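Local atomic coordinates of gdp-l-fucose synthetase (Naegleria fowleri, PDB entry 6AQZ), a protein that probably catalyses the NADPH-dependent epimerisation and reduction that yield GDP-L-fucose. Residues D242-Y254 and K308-P320. Sequence-based numbering, arbitrary orientation.
Sequences DAARMLLWTMFNY and KFLRLNPTFQYTP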
loop_
_atom_site.group_PDB
_atom_site.type_symbol
_atom_site.label_atom_id
_atom_site.label_comp_id
_atom_site.label_asym_id
_atom_site.label_seq_id
_atom_site.Cartn_x
_atom_site.Cartn_y
_atom_site.Cartn_z
ATOM N N ASP A 242 29.345 -6.697 -6.275
ATOM C CA ASP A 242 28.836 -8.002 -5.874
ATOM C C ASP A 242 27.311 -8.065 -5.989
ATOM O O ASP A 242 26.759 -9.039 -6.523
ATOM C CB ASP A 242 29.271 -8.315 -4.448
ATOM C CG ASP A 242 30.730 -8.588 -4.327
ATOM O OD1 ASP A 242 31.427 -8.710 -5.365
ATOM O OD2 ASP A 242 31.176 -8.705 -3.168
ATOM N N ALA A 243 26.615 -7.025 -5.520
ATOM C CA ALA A 243 25.157 -6.997 -5.643
ATOM C C ALA A 243 24.732 -7.091 -7.102
ATOM O O ALA A 243 23.737 -7.757 -7.426
ATOM C CB ALA A 243 24.585 -5.723 -5.015
ATOM N N ALA A 244 25.487 -6.431 -7.996
ATOM C CA ALA A 244 25.186 -6.479 -9.423
ATOM C C ALA A 244 25.322 -7.896 -9.992
ATOM O O ALA A 244 24.557 -8.285 -10.885
ATOM C CB ALA A 244 26.098 -5.501 -10.183
ATOM N N ARG A 245 26.331 -8.655 -9.543
ATOM C CA ARG A 245 26.479 -10.038 -9.991
ATOM C C ARG A 245 25.352 -10.919 -9.440
ATOM O O ARG A 245 24.803 -11.768 -10.159
ATOM C CB ARG A 245 27.855 -10.580 -9.582
ATOM C CG ARG A 245 29.026 -9.968 -10.354
ATOM C CD ARG A 245 30.325 -10.721 -10.102
ATOM N NE ARG A 245 30.800 -10.507 -8.742
ATOM C CZ ARG A 245 31.050 -11.461 -7.852
ATOM N NH1 ARG A 245 30.862 -12.746 -8.149
ATOM N NH2 ARG A 245 31.487 -11.112 -6.649
ATOM N N MET A 246 24.988 -10.718 -8.169
ATOM C CA MET A 246 23.862 -11.433 -7.586
ATOM C C MET A 246 22.569 -11.080 -8.301
ATOM O O MET A 246 21.725 -11.955 -8.548
ATOM C CB MET A 246 23.750 -11.095 -6.103
ATOM C CG MET A 246 25.017 -11.386 -5.358
ATOM S SD MET A 246 25.065 -10.666 -3.715
ATOM C CE MET A 246 24.165 -11.885 -2.770
ATOM N N LEU A 247 22.400 -9.804 -8.647
ATOM C CA LEU A 247 21.207 -9.413 -9.391
ATOM C C LEU A 247 21.202 -10.061 -10.767
ATOM O O LEU A 247 20.155 -10.519 -11.243
ATOM C CB LEU A 247 21.118 -7.886 -9.502
ATOM C CG LEU A 247 20.054 -7.199 -10.368
ATOM C CD1 LEU A 247 18.606 -7.543 -9.907
ATOM C CD2 LEU A 247 20.245 -5.711 -10.298
ATOM N N LEU A 248 22.363 -10.087 -11.438
ATOM C CA LEU A 248 22.417 -10.692 -12.766
ATOM C C LEU A 248 22.178 -12.201 -12.709
ATOM O O LEU A 248 21.466 -12.750 -13.557
ATOM C CB LEU A 248 23.738 -10.353 -13.443
ATOM C CG LEU A 248 23.742 -8.869 -13.836
ATOM C CD1 LEU A 248 25.122 -8.415 -14.311
ATOM C CD2 LEU A 248 22.657 -8.533 -14.856
ATOM N N TRP A 249 22.753 -12.884 -11.719
ATOM C CA TRP A 249 22.403 -14.284 -11.511
ATOM C C TRP A 249 20.890 -14.457 -11.348
ATOM O O TRP A 249 20.294 -15.374 -11.921
ATOM C CB TRP A 249 23.152 -14.831 -10.292
ATOM C CG TRP A 249 22.753 -16.205 -9.942
ATOM C CD1 TRP A 249 23.345 -17.365 -10.348
ATOM C CD2 TRP A 249 21.644 -16.590 -9.115
ATOM N NE1 TRP A 249 22.677 -18.449 -9.831
ATOM C CE2 TRP A 249 21.631 -18.004 -9.064
ATOM C CE3 TRP A 249 20.664 -15.877 -8.414
ATOM C CZ2 TRP A 249 20.681 -18.721 -8.334
ATOM C CZ3 TRP A 249 19.701 -16.593 -7.690
ATOM C CH2 TRP A 249 19.721 -17.998 -7.664
ATOM N N THR A 250 20.255 -13.571 -10.583
ATOM C CA THR A 250 18.810 -13.644 -10.369
ATOM C C THR A 250 18.047 -13.545 -11.687
ATOM O O THR A 250 17.157 -14.348 -11.957
ATOM C CB THR A 250 18.388 -12.542 -9.380
ATOM O OG1 THR A 250 19.011 -12.771 -8.108
ATOM C CG2 THR A 250 16.871 -12.485 -9.182
ATOM N N MET A 251 18.409 -12.595 -12.541
ATOM C CA MET A 251 17.770 -12.478 -13.850
ATOM C C MET A 251 17.978 -13.737 -14.681
ATOM O O MET A 251 17.134 -14.092 -15.507
ATOM C CB MET A 251 18.328 -11.261 -14.595
ATOM C CG MET A 251 17.838 -11.057 -16.017
ATOM S SD MET A 251 18.642 -9.593 -16.796
ATOM C CE MET A 251 20.304 -10.156 -17.016
ATOM N N PHE A 252 19.136 -14.371 -14.545
ATOM C CA PHE A 252 19.432 -15.519 -15.388
ATOM C C PHE A 252 18.757 -16.795 -14.900
ATOM O O PHE A 252 18.464 -17.672 -15.713
ATOM C CB PHE A 252 20.940 -15.761 -15.443
ATOM C CG PHE A 252 21.707 -14.673 -16.137
ATOM C CD1 PHE A 252 21.114 -13.892 -17.108
ATOM C CD2 PHE A 252 23.027 -14.430 -15.804
ATOM C CE1 PHE A 252 21.829 -12.901 -17.748
ATOM C CE2 PHE A 252 23.745 -13.428 -16.435
ATOM C CZ PHE A 252 23.138 -12.658 -17.406
ATOM N N ASN A 253 18.544 -16.927 -13.590
ATOM C CA ASN A 253 18.265 -18.230 -13.008
ATOM C C ASN A 253 16.981 -18.298 -12.177
ATOM O O ASN A 253 16.377 -19.361 -12.082
ATOM C CB ASN A 253 19.456 -18.670 -12.142
ATOM C CG ASN A 253 20.736 -18.834 -12.945
ATOM O OD1 ASN A 253 20.904 -19.828 -13.640
ATOM N ND2 ASN A 253 21.655 -17.845 -12.848
ATOM N N TYR A 254 16.557 -17.193 -11.577
ATOM C CA TYR A 254 15.572 -17.228 -10.499
ATOM C C TYR A 254 14.159 -17.067 -11.047
ATOM O O TYR A 254 13.848 -16.052 -11.686
ATOM C CB TYR A 254 15.899 -16.144 -9.484
ATOM C CG TYR A 254 15.131 -16.180 -8.199
ATOM C CD1 TYR A 254 15.303 -17.226 -7.291
ATOM C CD2 TYR A 254 14.313 -15.117 -7.832
ATOM C CE1 TYR A 254 14.622 -17.236 -6.080
ATOM C CE2 TYR A 254 13.642 -15.115 -6.630
ATOM C CZ TYR A 254 13.792 -16.167 -5.755
ATOM O OH TYR A 254 13.117 -16.138 -4.559
ATOM N N LYS A 308 18.656 -17.973 1.563
ATOM C CA LYS A 308 18.068 -18.377 0.288
ATOM C C LYS A 308 19.099 -18.321 -0.848
ATOM O O LYS A 308 19.257 -19.280 -1.614
ATOM C CB LYS A 308 16.843 -17.523 -0.028
ATOM C CG LYS A 308 16.238 -17.914 -1.352
ATOM C CD LYS A 308 14.735 -17.934 -1.310
ATOM C CE LYS A 308 14.152 -16.557 -1.393
ATOM N NZ LYS A 308 12.686 -16.610 -1.566
ATOM N N PHE A 309 19.807 -17.201 -0.970
ATOM C CA PHE A 309 20.816 -17.073 -2.008
ATOM C C PHE A 309 21.962 -18.050 -1.775
ATOM O O PHE A 309 22.477 -18.662 -2.721
ATOM C CB PHE A 309 21.331 -15.622 -2.054
ATOM C CG PHE A 309 22.208 -15.341 -3.217
ATOM C CD1 PHE A 309 23.563 -15.625 -3.162
ATOM C CD2 PHE A 309 21.676 -14.833 -4.390
ATOM C CE1 PHE A 309 24.391 -15.367 -4.251
ATOM C CE2 PHE A 309 22.500 -14.578 -5.493
ATOM C CZ PHE A 309 23.859 -14.849 -5.418
ATOM N N LEU A 310 22.350 -18.240 -0.512
ATOM C CA LEU A 310 23.409 -19.192 -0.207
ATOM C C LEU A 310 22.991 -20.612 -0.576
ATOM O O LEU A 310 23.808 -21.413 -1.034
ATOM C CB LEU A 310 23.770 -19.092 1.273
ATOM C CG LEU A 310 24.784 -20.130 1.725
ATOM C CD1 LEU A 310 26.158 -19.743 1.202
ATOM C CD2 LEU A 310 24.772 -20.239 3.227
ATOM N N ARG A 311 21.722 -20.946 -0.377
ATOM C CA ARG A 311 21.231 -22.262 -0.759
ATOM C C ARG A 311 21.054 -22.373 -2.272
ATOM O O ARG A 311 21.303 -23.437 -2.849
ATOM C CB ARG A 311 19.931 -22.565 -0.001
ATOM C CG ARG A 311 19.040 -23.614 -0.628
ATOM C CD ARG A 311 17.789 -23.925 0.236
ATOM N NE ARG A 311 16.792 -22.848 0.216
ATOM C CZ ARG A 311 15.949 -22.641 -0.794
ATOM N NH1 ARG A 311 15.987 -23.423 -1.870
ATOM N NH2 ARG A 311 15.065 -21.657 -0.736
ATOM N N LEU A 312 20.624 -21.298 -2.936
ATOM C CA LEU A 312 20.369 -21.398 -4.368
ATOM C C LEU A 312 21.637 -21.223 -5.197
ATOM O O LEU A 312 21.726 -21.763 -6.305
ATOM C CB LEU A 312 19.315 -20.371 -4.784
ATOM C CG LEU A 312 17.934 -20.801 -4.285
ATOM C CD1 LEU A 312 16.842 -19.875 -4.766
ATOM C CD2 LEU A 312 17.678 -22.247 -4.724
ATOM N N ASN A 313 22.639 -20.524 -4.673
ATOM C CA ASN A 313 23.869 -20.250 -5.414
ATOM C C ASN A 313 25.044 -20.437 -4.467
ATOM O O ASN A 313 25.721 -19.476 -4.086
ATOM C CB ASN A 313 23.823 -18.838 -6.008
ATOM C CG ASN A 313 24.921 -18.569 -7.022
ATOM O OD1 ASN A 313 25.714 -19.452 -7.366
ATOM N ND2 ASN A 313 24.930 -17.347 -7.553
ATOM N N PRO A 314 25.320 -21.689 -4.070
ATOM C CA PRO A 314 26.341 -21.914 -3.032
ATOM C C PRO A 314 27.757 -21.549 -3.448
ATOM O O PRO A 314 28.547 -21.186 -2.567
ATOM C CB PRO A 314 26.210 -23.417 -2.724
ATOM C CG PRO A 314 25.574 -24.017 -3.945
ATOM C CD PRO A 314 24.640 -22.941 -4.460
ATOM N N THR A 315 28.104 -21.581 -4.738
ATOM C CA THR A 315 29.483 -21.283 -5.124
ATOM C C THR A 315 29.749 -19.791 -5.328
ATOM O O THR A 315 30.820 -19.432 -5.829
ATOM C CB THR A 315 29.884 -21.992 -6.424
ATOM O OG1 THR A 315 29.086 -21.485 -7.502
ATOM C CG2 THR A 315 29.788 -23.521 -6.322
ATOM N N PHE A 316 28.820 -18.911 -4.957
ATOM C CA PHE A 316 29.036 -17.495 -5.214
ATOM C C PHE A 316 30.191 -16.951 -4.381
ATOM O O PHE A 316 30.283 -17.210 -3.178
ATOM C CB PHE A 316 27.773 -16.693 -4.941
ATOM C CG PHE A 316 27.914 -15.241 -5.265
ATOM C CD1 PHE A 316 27.728 -14.795 -6.565
ATOM C CD2 PHE A 316 28.229 -14.319 -4.280
ATOM C CE1 PHE A 316 27.842 -13.445 -6.879
ATOM C CE2 PHE A 316 28.332 -12.979 -4.586
ATOM C CZ PHE A 316 28.152 -12.537 -5.889
ATOM N N GLN A 317 31.057 -16.175 -5.027
ATOM C CA GLN A 317 32.253 -15.602 -4.417
ATOM C C GLN A 317 32.052 -14.107 -4.214
ATOM O O GLN A 317 31.703 -13.389 -5.162
ATOM C CB GLN A 317 33.484 -15.855 -5.285
ATOM C CG GLN A 317 33.832 -17.320 -5.496
ATOM C CD GLN A 317 34.480 -17.961 -4.278
ATOM O OE1 GLN A 317 34.014 -17.798 -3.148
ATOM N NE2 GLN A 317 35.562 -18.698 -4.507
ATOM N N TYR A 318 32.199 -13.656 -2.970
ATOM C CA TYR A 318 32.138 -12.241 -2.625
ATOM C C TYR A 318 33.513 -11.568 -2.787
ATOM O O TYR A 318 34.565 -12.217 -2.773
ATOM C CB TYR A 318 31.646 -12.053 -1.185
ATOM C CG TYR A 318 30.206 -12.444 -0.896
ATOM C CD1 TYR A 318 29.143 -11.654 -1.331
ATOM C CD2 TYR A 318 29.909 -13.574 -0.145
ATOM C CE1 TYR A 318 27.821 -11.999 -1.060
ATOM C CE2 TYR A 318 28.585 -13.926 0.139
ATOM C CZ TYR A 318 27.545 -13.138 -0.322
ATOM O OH TYR A 318 26.233 -13.486 -0.042
ATOM N N THR A 319 33.487 -10.242 -2.940
ATOM C CA THR A 319 34.700 -9.429 -2.833
ATOM C C THR A 319 35.004 -9.185 -1.358
ATOM O O THR A 319 34.110 -8.776 -0.615
ATOM C CB THR A 319 34.535 -8.070 -3.531
ATOM O OG1 THR A 319 34.170 -8.240 -4.904
ATOM C CG2 THR A 319 35.834 -7.251 -3.436
ATOM N N PRO A 320 36.226 -9.450 -0.892
ATOM C CA PRO A 320 36.566 -9.120 0.500
ATOM C C PRO A 320 36.296 -7.650 0.799
ATOM O O PRO A 320 36.474 -6.779 -0.060
ATOM C CB PRO A 320 38.059 -9.452 0.588
ATOM C CG PRO A 320 38.273 -10.481 -0.453
ATOM C CD PRO A 320 37.323 -10.146 -1.581
HETATM O O HOH W 1 11.681 -18.408 -3.268
#
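The segment 308-320 leaves its short helix at Asn313, turns through a type I beta turn to Phe316 and then runs extended beside helix 242-253 of the Rossmann-type domain, the two helix axes lying 12.5 Å apart at 62°. Its far end is tied to Asp242, whose carboxylate takes the backbone N-H of Thr319 on OD2 (N to OD2 2.8 Å) and the Thr319 hydroxyl on OD1, both on the syn side. Arg245 NH2 also reaches OD1, from above the carboxylate plane, and gives a second, in-plane bond to Gln317 O at 2.7 Å. Held by these two acceptors, the guanidinium lies nearly parallel to the Phe316 ring (9° between planes), with Phe316 CZ over one of its faces. Met246, bent at its last torsion (chi3 83°), sets CE over the centre of the Phe309 ring, 3.7 Å from the centroid, while CG rests on Phe316 CZ. Trp249 receives the edge of Phe309 in a T-shaped pair and the flat amide of Asn313 on one face; Asn253 ND2 lies over the other face, bonded to Trp249 O. Beyond the helix end, Leu312 CD1 meets the edge of the Tyr254 ring. The hydroxyl of Tyr254, also bonded to Glu258 O, accepts from Lys308 NZ at 3.1 Å, and a water bridges the same two atoms, donating to OH and accepting from NZ.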